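Local coordinates for protein putative xanthine dehydrogenase YAGS fad-binding subunit (PDB 5G5G) that probably oxidises aldehydes to carboxylic acids at a molybdenum-pterin centre, as the cofactor-binding subunit of a periplasmic aldehyde oxidase, at residues N95-L100 / L343-A348; I275-T280 / L648-N653. One frame throughout, in Å; residues are numbered along the deposited sequence.

Contact 1 of 2, residues N95-L100 / L343-A348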
# COMPACT_ATOMS: atom_id res chain seq x y z
N ASN C 95 -6.58 21.79 7.05
CA ASN C 95 -7.63 21.22 6.17
C ASN C 95 -8.02 22.22 5.12
O ASN C 95 -8.47 23.28 5.48
CB ASN C 95 -8.86 20.82 6.99
CG ASN C 95 -8.58 19.68 7.96
OD1 ASN C 95 -8.71 19.87 9.15
ND2 ASN C 95 -8.17 18.50 7.46
N THR C 96 -7.81 21.92 3.85
CA THR C 96 -8.29 22.76 2.77
C THR C 96 -9.76 22.39 2.51
O THR C 96 -10.62 23.23 2.71
CB THR C 96 -7.48 22.60 1.48
OG1 THR C 96 -6.13 22.94 1.77
CG2 THR C 96 -8.01 23.47 0.37
N ALA C 97 -10.02 21.16 2.08
CA ALA C 97 -11.39 20.70 2.00
C ALA C 97 -12.00 20.58 3.39
O ALA C 97 -11.38 20.11 4.36
CB ALA C 97 -11.43 19.33 1.32
N ARG C 98 -13.28 20.92 3.50
CA ARG C 98 -13.98 20.65 4.74
C ARG C 98 -14.05 19.17 4.98
O ARG C 98 -14.26 18.39 4.07
CB ARG C 98 -15.40 21.18 4.66
CG ARG C 98 -15.49 22.70 4.70
CD ARG C 98 -16.94 23.22 4.86
NE ARG C 98 -16.84 24.68 4.94
CZ ARG C 98 -16.40 25.39 6.02
NH1 ARG C 98 -16.09 24.82 7.18
NH2 ARG C 98 -16.30 26.72 5.94
N LEU C 99 -13.95 18.79 6.24
CA LEU C 99 -14.01 17.36 6.61
C LEU C 99 -15.48 16.85 6.64
O LEU C 99 -15.70 15.66 6.55
CB LEU C 99 -13.36 17.10 7.95
CG LEU C 99 -11.86 17.41 7.95
CD1 LEU C 99 -11.34 17.19 9.35
CD2 LEU C 99 -11.14 16.53 6.96
N LEU C 100 -16.44 17.75 6.74
CA LEU C 100 -17.85 17.36 6.63
C LEU C 100 -18.47 18.31 5.61
O LEU C 100 -18.55 19.55 5.86
CB LEU C 100 -18.55 17.50 7.97
CG LEU C 100 -20.04 17.21 7.99
CD1 LEU C 100 -20.35 15.80 7.48
CD2 LEU C 100 -20.52 17.29 9.43
N LEU C 343 -10.52 17.88 -8.06
CA LEU C 343 -10.25 16.56 -7.54
C LEU C 343 -10.14 16.64 -6.01
O LEU C 343 -10.16 17.73 -5.44
CB LEU C 343 -8.95 16.06 -8.12
CG LEU C 343 -8.95 15.71 -9.60
CD1 LEU C 343 -7.53 15.52 -10.11
CD2 LEU C 343 -9.77 14.46 -9.89
N PRO C 344 -10.03 15.49 -5.33
CA PRO C 344 -9.80 15.52 -3.90
C PRO C 344 -8.53 16.34 -3.52
O PRO C 344 -7.71 16.66 -4.43
CB PRO C 344 -9.66 14.04 -3.55
CG PRO C 344 -10.63 13.38 -4.52
CD PRO C 344 -10.29 14.11 -5.81
N GLU C 345 -8.43 16.69 -2.26
CA GLU C 345 -7.34 17.54 -1.76
C GLU C 345 -5.98 16.90 -2.02
O GLU C 345 -5.70 15.81 -1.54
CB GLU C 345 -7.46 17.78 -0.25
CG GLU C 345 -6.47 18.78 0.34
CD GLU C 345 -6.66 18.92 1.83
OE1 GLU C 345 -7.75 19.38 2.26
OE2 GLU C 345 -5.70 18.62 2.56
N GLY C 346 -5.11 17.64 -2.69
CA GLY C 346 -3.72 17.30 -2.81
C GLY C 346 -2.99 17.71 -1.55
O GLY C 346 -3.24 18.78 -0.98
N ASN C 347 -2.07 16.88 -1.11
CA ASN C 347 -1.30 17.23 0.07
C ASN C 347 -0.09 16.31 0.19
O ASN C 347 0.20 15.51 -0.70
CB ASN C 347 -2.19 17.21 1.35
CG ASN C 347 -1.86 18.35 2.32
OD1 ASN C 347 -0.67 18.63 2.61
ND2 ASN C 347 -2.88 18.94 2.86
N ALA C 348 0.57 16.41 1.35
CA ALA C 348 1.82 15.70 1.59
C ALA C 348 1.75 14.20 1.43
O ALA C 348 0.86 13.51 1.97
CB ALA C 348 2.33 15.99 2.98
O HOH W 1 -5.84 17.98 5.17
O HOH W 2 -9.00 18.58 4.46
O HOH W 3 -3.63 21.40 0.29
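T96 and A97, in a loop of the a/b hammerhead region, clasp the carboxylate of E345, which lies three residues ahead of A348 in the loop that runs to the molybdenum pocket. Two successive backbone N-H groups share one oxygen: A97 N reaches E345 OE1 at 2.9 Å, nearly along its C-O axis, while T96 N reaches the same OE1 at 3.0 Å from 47° above the carboxylate plane, a more bent bond. The glutamate spans the gap by stretching out, CG anti to the backbone N (chi1 -173°) and the chain straight beyond it. T96 CB comes within 3.3 Å of E345 OE1, the two side chains crossing at a slant. A water bridges the same oxygen to N95 ND2 and A97 O, standing 2.7 Å from E345 OE1; the main protein partner of the N95 amide is L248 O. The second oxygen serves its own chain: N347 ND2 donates to E345 OE2 at 2.9 Å on the anti side, somewhat out of the carboxylate plane, the oxygen lying in the amide plane of N347. A second water stands 2.7 Å from E345 OE2. From N347 the network continues to the pocket, because A348 N donates to N347 OD1 at 2.8 Å and A348 O accepts from H187. Two backbone N-H groups, an amide and waters thus surround this buried carboxylate, an environment likely to favour its ionised form, and E345 is well placed as a second-shell anchor, probably steadying N347, which bonds the backbone of A348 beside the dioxothiomolybdenum ion.

Contact 2 of 2, residues I275-T280 / L648-N653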
# COMPACT_ATOMS: atom_id res chain seq x y z
N ILE C 275 -10.92 5.67 0.97
CA ILE C 275 -9.71 6.38 1.37
C ILE C 275 -9.08 7.19 0.23
O ILE C 275 -8.85 8.36 0.40
CB ILE C 275 -8.72 5.51 2.16
CG1 ILE C 275 -9.37 5.16 3.51
CG2 ILE C 275 -7.39 6.24 2.36
CD1 ILE C 275 -8.59 4.15 4.31
N PRO C 276 -8.88 6.58 -0.93
CA PRO C 276 -8.13 7.35 -1.93
C PRO C 276 -8.77 8.68 -2.40
O PRO C 276 -8.03 9.64 -2.68
CB PRO C 276 -7.94 6.34 -3.06
CG PRO C 276 -7.93 5.03 -2.37
CD PRO C 276 -9.00 5.17 -1.30
N ASN C 277 -10.12 8.74 -2.49
CA ASN C 277 -10.82 9.98 -2.78
C ASN C 277 -11.23 10.79 -1.56
O ASN C 277 -11.28 12.01 -1.65
CB ASN C 277 -12.05 9.77 -3.71
CG ASN C 277 -11.68 9.35 -5.09
OD1 ASN C 277 -11.31 10.17 -5.94
ND2 ASN C 277 -11.73 8.07 -5.33
N ASN C 278 -11.52 10.15 -0.41
CA ASN C 278 -11.93 10.92 0.78
C ASN C 278 -10.79 11.72 1.38
O ASN C 278 -11.01 12.84 1.86
CB ASN C 278 -12.52 10.02 1.89
CG ASN C 278 -12.86 10.82 3.12
OD1 ASN C 278 -12.10 10.85 4.08
ND2 ASN C 278 -14.01 11.53 3.06
N THR C 279 -9.58 11.14 1.36
CA THR C 279 -8.47 11.70 2.11
C THR C 279 -7.60 12.53 1.15
O THR C 279 -8.15 13.21 0.31
CB THR C 279 -7.65 10.66 2.87
OG1 THR C 279 -6.98 9.71 2.02
CG2 THR C 279 -8.58 9.85 3.79
N THR C 280 -6.28 12.50 1.30
CA THR C 280 -5.43 13.30 0.44
C THR C 280 -4.61 12.38 -0.48
O THR C 280 -4.53 11.17 -0.26
CB THR C 280 -4.48 14.16 1.26
OG1 THR C 280 -3.55 13.36 1.98
CG2 THR C 280 -5.25 15.02 2.23
N LEU C 648 -15.92 12.46 -14.90
CA LEU C 648 -16.56 12.22 -13.59
C LEU C 648 -15.78 12.83 -12.39
O LEU C 648 -16.31 12.92 -11.28
CB LEU C 648 -16.71 10.71 -13.40
CG LEU C 648 -17.71 10.02 -14.33
CD1 LEU C 648 -17.56 8.51 -14.32
CD2 LEU C 648 -19.14 10.42 -13.93
N GLY C 649 -14.51 13.22 -12.59
CA GLY C 649 -13.78 14.03 -11.63
C GLY C 649 -13.31 13.30 -10.37
O GLY C 649 -13.43 13.84 -9.26
N TYR C 650 -12.83 12.06 -10.52
CA TYR C 650 -12.41 11.28 -9.37
C TYR C 650 -11.33 10.29 -9.74
O TYR C 650 -11.01 10.09 -10.92
CB TYR C 650 -13.60 10.59 -8.69
CG TYR C 650 -14.06 9.31 -9.36
CD1 TYR C 650 -14.63 9.32 -10.63
CD2 TYR C 650 -13.92 8.08 -8.75
CE1 TYR C 650 -14.99 8.14 -11.30
CE2 TYR C 650 -14.34 6.90 -9.37
CZ TYR C 650 -14.85 6.94 -10.66
OH TYR C 650 -15.25 5.78 -11.27
N PHE C 651 -10.74 9.70 -8.72
CA PHE C 651 -9.77 8.66 -8.92
C PHE C 651 -10.47 7.32 -9.03
O PHE C 651 -11.10 6.87 -8.07
CB PHE C 651 -8.72 8.64 -7.77
CG PHE C 651 -8.04 9.96 -7.54
CD1 PHE C 651 -7.40 10.65 -8.58
CD2 PHE C 651 -7.99 10.52 -6.27
CE1 PHE C 651 -6.75 11.85 -8.33
CE2 PHE C 651 -7.37 11.74 -6.02
CZ PHE C 651 -6.74 12.41 -7.06
N VAL C 652 -10.32 6.67 -10.18
CA VAL C 652 -11.14 5.49 -10.55
C VAL C 652 -10.76 4.21 -9.81
O VAL C 652 -11.61 3.48 -9.33
CB VAL C 652 -11.10 5.26 -12.08
CG1 VAL C 652 -11.84 4.01 -12.51
CG2 VAL C 652 -11.71 6.44 -12.84
N ASN C 653 -9.45 3.95 -9.74
CA ASN C 653 -8.93 2.73 -9.20
C ASN C 653 -8.69 2.92 -7.73
O ASN C 653 -7.55 2.86 -7.24
CB ASN C 653 -7.65 2.32 -9.98
CG ASN C 653 -6.58 3.36 -9.94
OD1 ASN C 653 -6.84 4.57 -9.87
ND2 ASN C 653 -5.36 2.90 -9.92
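The side-chain amide of N277 pairs with the backbone of F651 as a neighbouring strand would, occupying both its N-H and its C=O. It thereby docks the short helix 275-278 on a two-stranded antiparallel hairpin, 644-645 with 650-651, in which G649 and Y650 form a G1 beta bulge facing D645; G649 takes up the positive phi there. F651 N donates to N277 OD1 at 2.9 Å, almost straight at 169° and on a lone pair in the carbonyl plane. In return N277 ND2 donates to F651 O at 3.1 Å, straighter still, again on a lone pair and with the oxygen in the amide plane of N277. With CG anti to the carbonyl carbon (chi1 -67°), N277 extends its amide to the strand. The two bonds fix its flip and hold it flat, at 24° to the F651 ring. OD1 also lies 3.4 Å from F651 CD2 and 3.6 Å from Y650 CB, whereas ND2 sits at the edge of the Y650 ring. An alanine here would remove both bonds and is likely to leave the buried N-H and C=O of F651 without their mates. On the hairpin, the F651 ring meets H281 edge-to-face, and L648, Y650 and V652 pack on another protein chain. The carbonyl of P276 adds a last touch from the helix: its O approaches the edge of the F651 ring, near the ring plane, 3.7 Å from CD2.

Contacts 1 and 2 have centres 11 Å apart and touch one another: P344, just before the glutamate of contact 1, wedges against contact 2, with its CB 3.2 Å from N277 O and its CD 3.8 Å from F651 CE2. Alongside, E345 O lies 3.5 Å from T280 CB. H281, the residue after segment 275-280, ties them further, bonding to P344 O through NE2, to E345 and N347 through its backbone, and setting its ring against F651. Contact 1 leads to the active site: A348 touches the dioxothiomolybdenum ion, about 12 Å from the side chain of E345. Contact 2 joins the two cofactor-binding family regions and holds no residue of the molybdenum-ion pocket.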